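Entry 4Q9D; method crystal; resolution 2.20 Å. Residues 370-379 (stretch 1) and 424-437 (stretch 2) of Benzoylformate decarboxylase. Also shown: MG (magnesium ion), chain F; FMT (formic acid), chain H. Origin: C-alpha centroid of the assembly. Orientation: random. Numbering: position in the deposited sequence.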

# COMPACT_ATOMS: atom_id res chain seq x y z
N ASP B 370 -37.35 -19.73 -23.00
CA ASP B 370 -37.85 -18.93 -21.91
C ASP B 370 -36.94 -18.97 -20.65
O ASP B 370 -36.81 -17.97 -19.95
N ASP B 371 -36.30 -20.10 -20.39
CA ASP B 371 -35.46 -20.27 -19.21
C ASP B 371 -33.97 -20.04 -19.49
O ASP B 371 -33.15 -20.36 -18.65
N ALA B 372 -33.63 -19.52 -20.66
CA ALA B 372 -32.23 -19.25 -20.98
C ALA B 372 -31.64 -18.13 -20.11
O ALA B 372 -32.36 -17.22 -19.67
N ALA B 373 -30.34 -18.18 -19.87
CA ALA B 373 -29.65 -17.06 -19.22
C ALA B 373 -29.10 -16.16 -20.31
O ALA B 373 -28.64 -16.62 -21.37
N VAL B 374 -29.13 -14.86 -20.07
CA VAL B 374 -28.56 -13.93 -21.02
C VAL B 374 -27.29 -13.32 -20.41
O VAL B 374 -27.33 -12.87 -19.27
N VAL B 375 -26.19 -13.32 -21.17
CA VAL B 375 -24.97 -12.58 -20.78
C VAL B 375 -24.79 -11.42 -21.75
O VAL B 375 -24.84 -11.63 -22.96
N MET B 376 -24.58 -10.21 -21.24
CA MET B 376 -24.58 -9.03 -22.10
C MET B 376 -23.23 -8.33 -22.07
O MET B 376 -22.72 -8.02 -21.00
N GLU B 377 -22.68 -8.07 -23.25
CA GLU B 377 -21.44 -7.32 -23.38
C GLU B 377 -21.43 -6.62 -24.74
O GLU B 377 -20.67 -6.99 -25.63
N SER B 378 -22.33 -5.65 -24.91
CA SER B 378 -22.46 -4.94 -26.17
C SER B 378 -23.10 -3.60 -25.87
O SER B 378 -24.32 -3.46 -25.93
N THR B 379 -22.27 -2.63 -25.51
CA THR B 379 -22.77 -1.38 -24.95
C THR B 379 -23.56 -0.55 -25.96
O THR B 379 -24.53 0.12 -25.59
N VAL B 424 -28.82 -27.52 -13.21
CA VAL B 424 -29.76 -26.72 -14.00
C VAL B 424 -29.49 -26.85 -15.48
O VAL B 424 -28.38 -26.59 -15.96
N ASP B 425 -30.51 -27.25 -16.22
CA ASP B 425 -30.41 -27.52 -17.65
C ASP B 425 -30.95 -26.31 -18.41
O ASP B 425 -32.16 -26.13 -18.51
N ARG B 426 -30.08 -25.47 -18.94
CA ARG B 426 -30.54 -24.31 -19.69
C ARG B 426 -29.42 -23.88 -20.58
O ARG B 426 -28.27 -24.37 -20.46
N THR B 427 -29.76 -22.98 -21.49
CA THR B 427 -28.80 -22.47 -22.43
C THR B 427 -28.38 -21.07 -21.99
O THR B 427 -29.16 -20.33 -21.39
N VAL B 428 -27.12 -20.76 -22.25
CA VAL B 428 -26.61 -19.41 -22.05
C VAL B 428 -26.49 -18.75 -23.40
O VAL B 428 -25.83 -19.28 -24.32
N VAL B 429 -27.13 -17.60 -23.53
CA VAL B 429 -27.05 -16.81 -24.75
C VAL B 429 -26.29 -15.52 -24.41
O VAL B 429 -26.71 -14.74 -23.56
N ALA B 430 -25.16 -15.33 -25.07
CA ALA B 430 -24.29 -14.21 -24.78
C ALA B 430 -24.26 -13.34 -26.01
O ALA B 430 -23.88 -13.78 -27.08
N THR B 431 -24.68 -12.09 -25.85
CA THR B 431 -24.61 -11.16 -26.97
C THR B 431 -23.44 -10.22 -26.74
O THR B 431 -23.45 -9.42 -25.80
N ILE B 432 -22.43 -10.32 -27.60
CA ILE B 432 -21.14 -9.67 -27.36
C ILE B 432 -20.73 -8.82 -28.57
O ILE B 432 -20.79 -9.29 -29.71
N GLY B 433 -20.32 -7.57 -28.34
CA GLY B 433 -19.79 -6.76 -29.45
C GLY B 433 -18.49 -7.38 -30.00
O GLY B 433 -17.83 -8.16 -29.30
N ASP B 434 -18.11 -7.05 -31.23
CA ASP B 434 -16.92 -7.67 -31.83
C ASP B 434 -15.63 -7.23 -31.14
O ASP B 434 -14.69 -8.02 -31.05
N GLY B 435 -15.56 -5.99 -30.68
CA GLY B 435 -14.40 -5.53 -29.92
C GLY B 435 -14.30 -6.26 -28.58
O GLY B 435 -13.25 -6.79 -28.21
N SER B 436 -15.41 -6.28 -27.85
CA SER B 436 -15.50 -6.98 -26.58
C SER B 436 -15.15 -8.45 -26.71
O SER B 436 -14.48 -9.00 -25.84
N PHE B 437 -15.60 -9.07 -27.80
CA PHE B 437 -15.32 -10.49 -28.03
C PHE B 437 -13.82 -10.81 -28.07
O PHE B 437 -13.43 -11.89 -27.67

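The strongest polar links are backbone ones. Strands 373-377 and 428-433 run parallel, and six hydrogen bonds join them, from Ala373 N to Thr427 O (2.9 Å) through to Gly433 N to Glu377 O (2.8 Å). Because each strand is extended, side chains alternate faces: Ala373, Val375 and Glu377 share one with Val428, Ala430 and Ile432, while Val374 and Met376 share the other with Val429 and Thr431.

At the N-terminal end of the paired strands, water does the joining. Asp371, chi1 p, takes a water hydrogen bond at OD1 (2.8 Å from water 1), and that water accepts from Thr427 N at 2.8 Å. Water 3 donates to Asp371 OD2 (2.5 Å) and Asp425 O (2.8 Å); water 2 donates to Asp371 O (2.6 Å) and accepts from Arg426 NH1 (2.8 Å). Arg426 has chi1 p and is then extended; Ala373 CB lies 3.7 Å from Arg426 CZ, over one guanidinium face.

At the far end, the residues after Gly433 hold magnesium and formic acid. Asp434, chi1 p, binds MG through OD1 at 2.3 Å. The CA-to-CB bond of Ser436 (chi1 m) points toward stretch 1, and its OG donates to FMT O1 (2.7 Å); Ser436 CB meets Glu377 CG at 3.6 Å. An ideal CB on Gly433 would clash with FMT C in this crystal.

Between these ends the packing is close and mostly small. Val375 and Val428, both t, meet CG2 to CG1 at 3.8 Å, and Val375 CB lies 3.9 Å from Ala430 CB. Ile432, m at both chi angles, brings CD1 to 3.4 Å from Glu377 CB. On the other face, Met376 (t, p, t) sets SD 3.3 Å from OG1 of Thr431 (p), while Val429, t, reaches Ala372 CB with CG2 at a looser 4.4 Å.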

# COMPACT_ATOMS: atom_id res chain seq x y z
CB ASP B 370 -39.30 -19.35 -21.61
CG ASP B 370 -39.95 -18.49 -20.53
OD1 ASP B 370 -40.24 -19.04 -19.44
OD2 ASP B 370 -40.17 -17.27 -20.77
CB ASP B 371 -35.63 -21.67 -18.61
CG ASP B 371 -35.22 -22.77 -19.58
OD1 ASP B 371 -34.98 -22.45 -20.77
OD2 ASP B 371 -35.14 -23.96 -19.16
CB ALA B 372 -32.07 -18.90 -22.48
CB ALA B 373 -28.52 -17.56 -18.32
CB VAL B 374 -29.58 -12.80 -21.39
CG1 VAL B 374 -28.87 -11.65 -22.14
CG2 VAL B 374 -30.72 -13.38 -22.24
CB VAL B 375 -23.71 -13.48 -20.79
CG1 VAL B 375 -22.46 -12.65 -20.49
CG2 VAL B 375 -23.84 -14.60 -19.78
CB MET B 376 -25.64 -8.01 -21.62
CG MET B 376 -25.57 -6.65 -22.36
SD MET B 376 -26.05 -6.85 -24.12
CE MET B 376 -26.57 -5.17 -24.51
CB GLU B 377 -20.23 -8.24 -23.26
CG GLU B 377 -18.92 -7.51 -23.03
CD GLU B 377 -17.91 -8.35 -22.26
OE1 GLU B 377 -16.95 -8.84 -22.88
OE2 GLU B 377 -18.09 -8.51 -21.03
CB SER B 378 -23.33 -5.74 -27.15
OG SER B 378 -23.48 -5.04 -28.38
CB THR B 379 -21.62 -0.53 -24.41
OG1 THR B 379 -20.60 -0.47 -25.40
CG2 THR B 379 -21.05 -1.15 -23.13
CB VAL B 424 -29.76 -25.26 -13.56
CG1 VAL B 424 -30.47 -24.38 -14.58
CG2 VAL B 424 -30.42 -25.16 -12.20
CB ASP B 425 -31.21 -28.79 -17.98
CG ASP B 425 -31.33 -29.06 -19.49
OD1 ASP B 425 -30.48 -28.64 -20.29
OD2 ASP B 425 -32.31 -29.74 -19.88
CB ARG B 426 -30.96 -23.16 -18.75
CG ARG B 426 -29.78 -22.45 -18.10
CD ARG B 426 -30.22 -21.28 -17.23
NE ARG B 426 -29.09 -20.85 -16.42
CZ ARG B 426 -29.13 -19.86 -15.53
NH1 ARG B 426 -30.24 -19.18 -15.32
NH2 ARG B 426 -28.03 -19.54 -14.87
CB THR B 427 -29.34 -22.48 -23.89
OG1 THR B 427 -29.60 -23.83 -24.28
CG2 THR B 427 -28.31 -21.91 -24.87
CB VAL B 428 -25.23 -19.41 -21.35
CG1 VAL B 428 -24.67 -17.96 -21.28
CG2 VAL B 428 -25.35 -20.00 -19.97
CB VAL B 429 -28.45 -16.46 -25.28
CG1 VAL B 429 -28.36 -15.50 -26.50
CG2 VAL B 429 -29.21 -17.76 -25.59
CB ALA B 430 -22.84 -14.72 -24.42
CB THR B 431 -25.95 -10.39 -27.17
OG1 THR B 431 -26.20 -9.58 -26.02
CG2 THR B 431 -27.12 -11.39 -27.37
CB ILE B 432 -20.02 -10.75 -27.14
CG1 ILE B 432 -20.48 -11.83 -26.16
CG2 ILE B 432 -18.72 -10.11 -26.57
CD1 ILE B 432 -20.62 -11.32 -24.71
CB ASP B 434 -16.85 -7.49 -33.38
CG ASP B 434 -17.06 -6.04 -33.85
OD1 ASP B 434 -17.46 -5.17 -33.06
OD2 ASP B 434 -16.83 -5.75 -35.03
CB SER B 436 -16.92 -6.86 -26.01
OG SER B 436 -17.19 -5.50 -25.69
CB PHE B 437 -15.97 -10.97 -29.33
CG PHE B 437 -16.13 -12.46 -29.42
CD1 PHE B 437 -17.01 -13.13 -28.57
CD2 PHE B 437 -15.42 -13.20 -30.36
CE1 PHE B 437 -17.17 -14.52 -28.64
CE2 PHE B 437 -15.55 -14.58 -30.43
CZ PHE B 437 -16.42 -15.25 -29.56
MG MG F . -18.56 -3.25 -32.41
C FMT H . -18.02 -3.65 -28.99
O1 FMT H . -17.60 -4.32 -28.05
O2 FMT H . -17.50 -3.67 -30.10
O HOH W 1 -32.49 -22.56 -22.06
O HOH W 2 -32.90 -19.33 -16.27
O HOH W 3 -34.30 -26.03 -20.33
O HOH W 4 -19.71 -3.53 -24.80
O HOH W 5 -20.54 -4.59 -32.11